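Local coordinates for DNA replication and repair protein RecF (Caldanaerobacter subterraneus subsp. tengcongensis, PDB 5Z69) that probably binds ATP and single-stranded DNA as an ABC-type ATPase and serves as a recombination mediator of the RecFOR DNA repair pathway, at residues F28-G37 and F343-S351; L144-Y155 and I200-L208. One frame throughout, in Å; residues are numbered along the deposited sequence. Where two conformers were deposited one is given.

Interaction 1: residues F28-G37 and F343-S351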
# COMPACT_ATOMS: atom_id res chain seq x y z
N PHE A 28 -42.38 0.05 -18.67
CA PHE A 28 -41.21 -0.45 -19.41
C PHE A 28 -41.45 -1.83 -20.00
O PHE A 28 -42.52 -2.39 -19.83
CB PHE A 28 -39.97 -0.45 -18.52
CG PHE A 28 -39.61 0.92 -18.02
CD1 PHE A 28 -39.35 1.96 -18.92
CD2 PHE A 28 -39.58 1.18 -16.65
CE1 PHE A 28 -39.03 3.25 -18.47
CE2 PHE A 28 -39.27 2.48 -16.18
CZ PHE A 28 -38.98 3.51 -17.10
N CYS A 29 -40.44 -2.36 -20.71
CA CYS A 29 -40.60 -3.60 -21.46
C CYS A 29 -39.58 -4.64 -21.00
O CYS A 29 -38.58 -4.32 -20.33
CB CYS A 29 -40.44 -3.35 -22.98
SG CYS A 29 -39.23 -2.07 -23.52
N GLU A 30 -39.86 -5.89 -21.36
CA GLU A 30 -38.87 -6.95 -21.24
C GLU A 30 -37.73 -6.67 -22.21
O GLU A 30 -37.96 -6.21 -23.33
CB GLU A 30 -39.49 -8.31 -21.54
CG GLU A 30 -40.55 -8.76 -20.55
CD GLU A 30 -39.97 -9.46 -19.33
OE1 GLU A 30 -38.72 -9.53 -19.20
OE2 GLU A 30 -40.78 -9.95 -18.51
N GLY A 31 -36.51 -6.94 -21.79
CA GLY A 31 -35.36 -6.81 -22.66
C GLY A 31 -34.79 -5.41 -22.61
O GLY A 31 -34.72 -4.81 -21.55
N VAL A 32 -34.41 -4.88 -23.77
CA VAL A 32 -33.73 -3.60 -23.87
C VAL A 32 -34.73 -2.43 -23.92
O VAL A 32 -35.57 -2.35 -24.82
CB VAL A 32 -32.81 -3.55 -25.11
CG1 VAL A 32 -32.20 -2.19 -25.31
CG2 VAL A 32 -31.71 -4.65 -25.03
N ASN A 33 -34.64 -1.55 -22.93
CA ASN A 33 -35.40 -0.31 -22.95
C ASN A 33 -34.45 0.79 -23.39
O ASN A 33 -33.58 1.20 -22.62
CB ASN A 33 -36.02 -0.00 -21.58
CG ASN A 33 -37.07 -1.04 -21.17
OD1 ASN A 33 -38.25 -0.73 -21.11
ND2 ASN A 33 -36.64 -2.26 -20.88
N LEU A 34 -34.58 1.23 -24.64
CA LEU A 34 -33.70 2.25 -25.20
C LEU A 34 -34.20 3.64 -24.81
O LEU A 34 -35.33 3.99 -25.10
CB LEU A 34 -33.62 2.11 -26.73
CG LEU A 34 -32.50 2.79 -27.53
CD1 LEU A 34 -32.92 4.17 -27.98
CD2 LEU A 34 -31.20 2.85 -26.76
N ILE A 35 -33.37 4.40 -24.11
CA ILE A 35 -33.72 5.78 -23.79
C ILE A 35 -32.76 6.71 -24.52
O ILE A 35 -31.58 6.74 -24.21
CB ILE A 35 -33.65 6.03 -22.29
CG1 ILE A 35 -34.62 5.09 -21.57
CG2 ILE A 35 -33.96 7.49 -21.99
CD1 ILE A 35 -34.12 4.65 -20.22
N TYR A 36 -33.26 7.43 -25.51
CA TYR A 36 -32.38 8.26 -26.32
C TYR A 36 -32.87 9.70 -26.43
O TYR A 36 -34.05 10.00 -26.24
CB TYR A 36 -32.23 7.67 -27.73
CG TYR A 36 -33.38 8.00 -28.66
CD1 TYR A 36 -34.58 7.29 -28.60
CD2 TYR A 36 -33.25 9.01 -29.61
CE1 TYR A 36 -35.63 7.61 -29.46
CE2 TYR A 36 -34.28 9.33 -30.46
CZ TYR A 36 -35.47 8.62 -30.38
OH TYR A 36 -36.49 8.95 -31.24
N GLY A 37 -31.95 10.60 -26.74
CA GLY A 37 -32.27 12.00 -26.88
C GLY A 37 -30.99 12.79 -26.92
O GLY A 37 -29.91 12.26 -26.62
N PHE A 343 -31.60 -10.28 -19.52
CA PHE A 343 -31.83 -9.18 -18.55
C PHE A 343 -32.86 -8.17 -19.04
O PHE A 343 -32.99 -7.93 -20.24
CB PHE A 343 -30.53 -8.40 -18.26
CG PHE A 343 -29.43 -9.23 -17.68
CD1 PHE A 343 -29.19 -9.24 -16.31
CD2 PHE A 343 -28.58 -9.96 -18.51
CE1 PHE A 343 -28.17 -9.98 -15.77
CE2 PHE A 343 -27.55 -10.70 -18.00
CZ PHE A 343 -27.33 -10.73 -16.62
N GLN A 344 -33.57 -7.52 -18.11
CA GLN A 344 -34.13 -6.23 -18.47
C GLN A 344 -32.98 -5.22 -18.41
O GLN A 344 -32.22 -5.22 -17.45
CB GLN A 344 -35.27 -5.80 -17.54
CG GLN A 344 -35.92 -4.48 -17.96
CD GLN A 344 -36.93 -3.96 -16.94
OE1 GLN A 344 -36.67 -3.99 -15.73
NE2 GLN A 344 -38.06 -3.48 -17.43
N SER A 345 -32.82 -4.39 -19.44
CA SER A 345 -31.77 -3.37 -19.41
C SER A 345 -32.33 -2.01 -19.80
O SER A 345 -33.34 -1.90 -20.48
CB SER A 345 -30.60 -3.74 -20.35
OG SER A 345 -31.06 -3.94 -21.68
N PHE A 346 -31.65 -0.97 -19.32
CA PHE A 346 -31.99 0.40 -19.65
C PHE A 346 -30.74 1.00 -20.25
O PHE A 346 -29.71 1.09 -19.59
CB PHE A 346 -32.46 1.17 -18.40
CG PHE A 346 -33.80 0.69 -17.89
CD1 PHE A 346 -34.97 1.34 -18.27
CD2 PHE A 346 -33.88 -0.42 -17.05
CE1 PHE A 346 -36.22 0.87 -17.81
CE2 PHE A 346 -35.12 -0.90 -16.60
CZ PHE A 346 -36.29 -0.26 -16.99
N ILE A 347 -30.83 1.37 -21.53
CA ILE A 347 -29.67 1.87 -22.25
C ILE A 347 -29.90 3.30 -22.75
O ILE A 347 -30.88 3.57 -23.45
CB ILE A 347 -29.31 0.96 -23.45
CG1 ILE A 347 -28.98 -0.46 -22.97
CG2 ILE A 347 -28.10 1.52 -24.20
CD1 ILE A 347 -28.70 -1.44 -24.11
N THR A 348 -29.00 4.20 -22.39
CA THR A 348 -29.12 5.57 -22.87
C THR A 348 -28.27 5.77 -24.10
O THR A 348 -27.17 5.22 -24.23
CB THR A 348 -28.72 6.61 -21.79
OG1 THR A 348 -27.36 6.40 -21.39
CG2 THR A 348 -29.62 6.50 -20.57
N HIS A 349 -28.78 6.57 -25.03
CA HIS A 349 -28.04 6.85 -26.25
C HIS A 349 -28.48 8.17 -26.87
O HIS A 349 -29.43 8.79 -26.40
CB HIS A 349 -28.22 5.69 -27.25
CG HIS A 349 -27.11 5.58 -28.25
ND1 HIS A 349 -25.79 5.83 -27.93
CD2 HIS A 349 -27.12 5.25 -29.57
CE1 HIS A 349 -25.04 5.66 -29.01
NE2 HIS A 349 -25.82 5.31 -30.01
N THR A 350 -27.78 8.57 -27.92
CA THR A 350 -28.08 9.76 -28.70
C THR A 350 -29.11 9.49 -29.79
O THR A 350 -29.94 10.35 -30.09
CB THR A 350 -26.78 10.32 -29.33
OG1 THR A 350 -25.99 10.94 -28.31
CG2 THR A 350 -27.08 11.34 -30.42
N SER A 351 -29.07 8.30 -30.38
CA SER A 351 -30.00 7.94 -31.46
C SER A 351 -30.68 6.63 -31.15
O SER A 351 -30.25 5.90 -30.24
CB SER A 351 -29.26 7.82 -32.80
OG SER A 351 -28.56 6.59 -32.88
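Two neighbouring parallel strands of the ATPase core sheet, 32-36 and 345-349, meet here, the first running into the P-loop that begins at G37. N33 and I35 each use N-H and C=O toward strand 345-349: N33 N donates to S345 O and I347 N to N33 O, then I35 N reaches I347 O at 2.7 Å. G37 N closes the series on H349 O. G31, at a positive phi that suits glycine, offers its O to S345 N.

Ahead of the strand, C29 O is gripped on opposite faces of its carbonyl plane by two amides, N33 ND2 at 2.9 Å and Q344 NE2 at 3.1 Å. Q344 stretches out to get there, CG anti to its N (chi1 -177°), while its OE1 accepts from L10 N. The N33 amide lies nearly flat over the F346 ring, 21° between planes. F346 drives its edge into the face of F28, a T-shaped pair with planes at 86° and CE1 3.4 Å from F28 CG; I35 CD1 adds to that edge. On the sheet face carrying V32 and I347, V32 CG1 packs against I347 CD1 at 3.8 Å.

T348 touches the bound ATP analogue, and its OG1 is hydrogen-bonded to D322 and D323. Backbone bonds thus fix the P-loop's start relative to T348; flat F28, F346 and N33 pack where the strands begin, and long Q344 can span to C29 O.

Interaction 2: residues L144-Y155 and I200-L208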
# COMPACT_ATOMS: atom_id res chain seq x y z
N LEU A 144 -16.29 -0.59 -3.03
CA LEU A 144 -16.24 -1.87 -2.34
C LEU A 144 -17.30 -2.01 -1.24
O LEU A 144 -17.93 -3.05 -1.10
CB LEU A 144 -14.85 -2.07 -1.75
CG LEU A 144 -14.61 -3.41 -1.04
CD1 LEU A 144 -14.81 -4.55 -1.99
CD2 LEU A 144 -13.19 -3.44 -0.46
N ASP A 145 -17.48 -0.96 -0.43
CA ASP A 145 -18.47 -0.97 0.64
C ASP A 145 -19.89 -1.13 0.08
O ASP A 145 -20.72 -1.83 0.66
CB ASP A 145 -18.40 0.32 1.46
CG ASP A 145 -17.27 0.32 2.47
OD1 ASP A 145 -16.80 -0.76 2.87
OD2 ASP A 145 -16.90 1.43 2.90
N ALA A 146 -20.16 -0.48 -1.05
CA ALA A 146 -21.49 -0.52 -1.67
C ALA A 146 -21.75 -1.86 -2.32
O ALA A 146 -22.85 -2.40 -2.20
CB ALA A 146 -21.63 0.60 -2.70
N CYS A 147 -20.75 -2.41 -3.03
CA CYS A 147 -20.89 -3.74 -3.60
C CYS A 147 -21.23 -4.77 -2.54
O CYS A 147 -22.15 -5.58 -2.70
CB CYS A 147 -19.61 -4.16 -4.32
SG CYS A 147 -19.32 -3.24 -5.83
N ILE A 148 -20.48 -4.73 -1.45
CA ILE A 148 -20.68 -5.75 -0.42
C ILE A 148 -21.99 -5.57 0.35
O ILE A 148 -22.70 -6.55 0.56
CB ILE A 148 -19.54 -5.77 0.58
CG1 ILE A 148 -18.20 -6.05 -0.16
CG2 ILE A 148 -19.83 -6.82 1.66
CD1 ILE A 148 -16.96 -5.95 0.71
N SER A 149 -22.29 -4.34 0.76
CA SER A 149 -23.48 -4.01 1.51
C SER A 149 -24.75 -4.43 0.77
O SER A 149 -25.70 -4.89 1.39
CB SER A 149 -23.53 -2.51 1.80
OG SER A 149 -22.41 -2.13 2.59
N VAL A 150 -24.75 -4.30 -0.55
CA VAL A 150 -25.92 -4.68 -1.33
C VAL A 150 -26.20 -6.17 -1.15
O VAL A 150 -27.35 -6.59 -1.06
CB VAL A 150 -25.73 -4.35 -2.83
CG1 VAL A 150 -26.73 -5.15 -3.69
CG2 VAL A 150 -25.92 -2.85 -3.05
N ILE A 151 -25.15 -6.98 -1.07
CA ILE A 151 -25.41 -8.40 -1.02
C ILE A 151 -25.31 -8.97 0.39
O ILE A 151 -25.74 -10.09 0.63
CB ILE A 151 -24.49 -9.16 -2.00
CG1 ILE A 151 -23.03 -9.10 -1.60
CG2 ILE A 151 -24.58 -8.52 -3.37
CD1 ILE A 151 -22.12 -9.70 -2.67
N ASP A 152 -24.82 -8.18 1.34
CA ASP A 152 -24.53 -8.74 2.67
C ASP A 152 -24.95 -7.78 3.78
O ASP A 152 -24.24 -6.83 4.13
CB ASP A 152 -23.03 -9.10 2.79
CG ASP A 152 -22.65 -9.71 4.15
OD1 ASP A 152 -21.47 -10.13 4.29
OD2 ASP A 152 -23.48 -9.75 5.07
N LYS A 153 -26.11 -8.07 4.36
CA LYS A 153 -26.73 -7.22 5.36
C LYS A 153 -25.92 -7.15 6.67
O LYS A 153 -25.92 -6.13 7.35
CB LYS A 153 -28.16 -7.70 5.63
CG LYS A 153 -29.09 -6.64 6.18
N ASN A 154 -25.23 -8.23 7.02
CA ASN A 154 -24.46 -8.25 8.25
C ASN A 154 -23.23 -7.36 8.14
O ASN A 154 -22.80 -6.74 9.12
CB ASN A 154 -24.06 -9.67 8.62
CG ASN A 154 -25.28 -10.54 8.93
OD1 ASN A 154 -26.21 -10.10 9.59
ND2 ASN A 154 -25.28 -11.77 8.42
N TYR A 155 -22.66 -7.30 6.95
CA TYR A 155 -21.52 -6.42 6.71
C TYR A 155 -21.98 -4.98 6.77
O TYR A 155 -21.31 -4.13 7.38
CB TYR A 155 -20.90 -6.70 5.35
CG TYR A 155 -19.85 -5.70 4.91
CD1 TYR A 155 -20.18 -4.55 4.18
CD2 TYR A 155 -18.51 -5.93 5.19
CE1 TYR A 155 -19.17 -3.65 3.75
CE2 TYR A 155 -17.51 -5.05 4.78
CZ TYR A 155 -17.84 -3.92 4.06
OH TYR A 155 -16.80 -3.09 3.67
N ILE A 200 -14.93 -6.51 9.32
CA ILE A 200 -15.01 -5.82 8.04
C ILE A 200 -13.85 -6.22 7.12
O ILE A 200 -14.05 -6.50 5.93
CB ILE A 200 -15.04 -4.30 8.28
CG1 ILE A 200 -16.47 -3.86 8.66
CG2 ILE A 200 -14.55 -3.51 7.07
CD1 ILE A 200 -16.51 -2.57 9.46
N ILE A 201 -12.64 -6.25 7.67
CA ILE A 201 -11.48 -6.69 6.89
C ILE A 201 -11.71 -8.10 6.37
O ILE A 201 -11.48 -8.38 5.19
CB ILE A 201 -10.19 -6.63 7.73
CG1 ILE A 201 -9.74 -5.18 7.85
CG2 ILE A 201 -9.09 -7.50 7.11
CD1 ILE A 201 -8.83 -4.91 9.04
N LYS A 202 -12.21 -8.98 7.23
CA LYS A 202 -12.44 -10.36 6.84
C LYS A 202 -13.39 -10.46 5.65
O LYS A 202 -13.13 -11.18 4.68
CB LYS A 202 -12.99 -11.18 8.01
CG LYS A 202 -13.14 -12.65 7.68
CD LYS A 202 -14.39 -13.27 8.28
CE LYS A 202 -15.65 -12.83 7.52
NZ LYS A 202 -16.90 -13.48 8.02
N VAL A 203 -14.49 -9.72 5.70
CA VAL A 203 -15.45 -9.79 4.62
C VAL A 203 -14.94 -9.11 3.36
O VAL A 203 -15.16 -9.59 2.24
CB VAL A 203 -16.80 -9.17 5.02
CG1 VAL A 203 -17.73 -9.08 3.81
CG2 VAL A 203 -17.42 -9.98 6.15
N ARG A 204 -14.25 -7.98 3.52
CA ARG A 204 -13.66 -7.30 2.37
C ARG A 204 -12.70 -8.23 1.64
O ARG A 204 -12.67 -8.25 0.40
CB ARG A 204 -12.93 -6.03 2.78
CG ARG A 204 -13.85 -4.85 3.06
CD ARG A 204 -13.03 -3.60 3.38
NE ARG A 204 -13.90 -2.47 3.60
CZ ARG A 204 -13.49 -1.25 3.94
NH1 ARG A 204 -12.19 -1.00 4.10
NH2 ARG A 204 -14.38 -0.29 4.11
N ASN A 205 -11.93 -9.01 2.41
CA ASN A 205 -11.01 -9.98 1.83
C ASN A 205 -11.75 -11.06 1.05
O ASN A 205 -11.37 -11.41 -0.07
CB ASN A 205 -10.15 -10.64 2.90
CG ASN A 205 -8.99 -11.44 2.30
OD1 ASN A 205 -8.06 -10.89 1.73
ND2 ASN A 205 -9.06 -12.76 2.43
N ASN A 206 -12.80 -11.60 1.66
CA ASN A 206 -13.63 -12.59 0.97
C ASN A 206 -14.11 -12.08 -0.38
O ASN A 206 -14.10 -12.80 -1.37
CB ASN A 206 -14.84 -13.00 1.82
CG ASN A 206 -14.45 -13.61 3.16
OD1 ASN A 206 -15.19 -13.49 4.14
ND2 ASN A 206 -13.29 -14.26 3.22
N TYR A 207 -14.55 -10.82 -0.41
CA TYR A 207 -15.10 -10.25 -1.64
C TYR A 207 -13.97 -10.00 -2.66
O TYR A 207 -14.13 -10.27 -3.86
CB TYR A 207 -15.87 -8.94 -1.38
CG TYR A 207 -16.53 -8.40 -2.62
CD1 TYR A 207 -17.87 -8.70 -2.91
CD2 TYR A 207 -15.84 -7.59 -3.51
CE1 TYR A 207 -18.48 -8.22 -4.06
CE2 TYR A 207 -16.44 -7.11 -4.66
CZ TYR A 207 -17.77 -7.42 -4.93
OH TYR A 207 -18.38 -6.97 -6.08
N LEU A 208 -12.86 -9.47 -2.19
CA LEU A 208 -11.74 -9.18 -3.07
C LEU A 208 -11.16 -10.47 -3.69
O LEU A 208 -10.77 -10.47 -4.87
CB LEU A 208 -10.67 -8.38 -2.32
CG LEU A 208 -11.08 -6.93 -2.04
CD1 LEU A 208 -10.08 -6.33 -1.13
CD2 LEU A 208 -11.20 -6.07 -3.30
O HOH W 1 -14.98 2.37 4.67
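R204 carries the polar part of this contact, its chain extended from CG to NE and lodged as a knob among L144, D145, I148 and Y155. NH2 makes a salt bridge to D145 OD1 at 2.8 Å, on the syn side of a carboxylate turned 39° from the guanidinium. NE donates almost straight (167°) to Y155 OH at 3.0 Å, close to the guanidinium plane. The tyrosine hydroxyl is the donor toward D145 OD1, in a contact modelled doubtfully short; one water joins D145 OD2 to NH2. NH1 is held by E274 OE1 and P271 O. With an alanine here, the carboxylates of D145 and E274 would probably lose their cationic mate and Y155 OH a donor.

Segments 144-151 and 200-208, parts of helices 137-151 and 186-222 in a helix-rich region with strand 227-232 against helix 186-222, cross nearly at right angles with axes 10.8 Å apart, a spacing that long side chains must fill. Y155 comes from the start of helix 153-177, which D152 caps, its OD2 accepting from Y155 N, which helps place the tyrosine.

The apolar part centres on Y207, a second knob, among L144, C147, I148 and I151. Its CG anti to the backbone N (chi1 -176°) carries the ring across helix 144-151, where L144 CD1 lies 3.6 Å from CD2 and I148 CG1 3.8 Å from CG. I151 CD1 meets the ring edge, and I308 of helix 291-313 also packs on Y207. V203, short and branched, fits between Y155 and I148, its CG1 3.5 Å from Y155 CD2 and also touching I148 CG2.

Both contacts are largely buried, but they lie on opposite sides of the chain's centre, about 30 Å apart between centres, and share no strand or helix. Interaction 1 joins strands more than 300 residues apart in sequence and sits at the nucleotide site; interaction 2, whose segments both fall within that long span, joins helices away from the annotated sites. The chemistry follows the architecture. Strands exchange main-chain bonds, with side chains filling in on both faces of the sheet, whereas helices satisfy their own backbones and must meet through side chains. Interaction 1 has no salt bridge between its segments, while interaction 2 has an arginine-carboxylate network beside its knobs-into-holes packing.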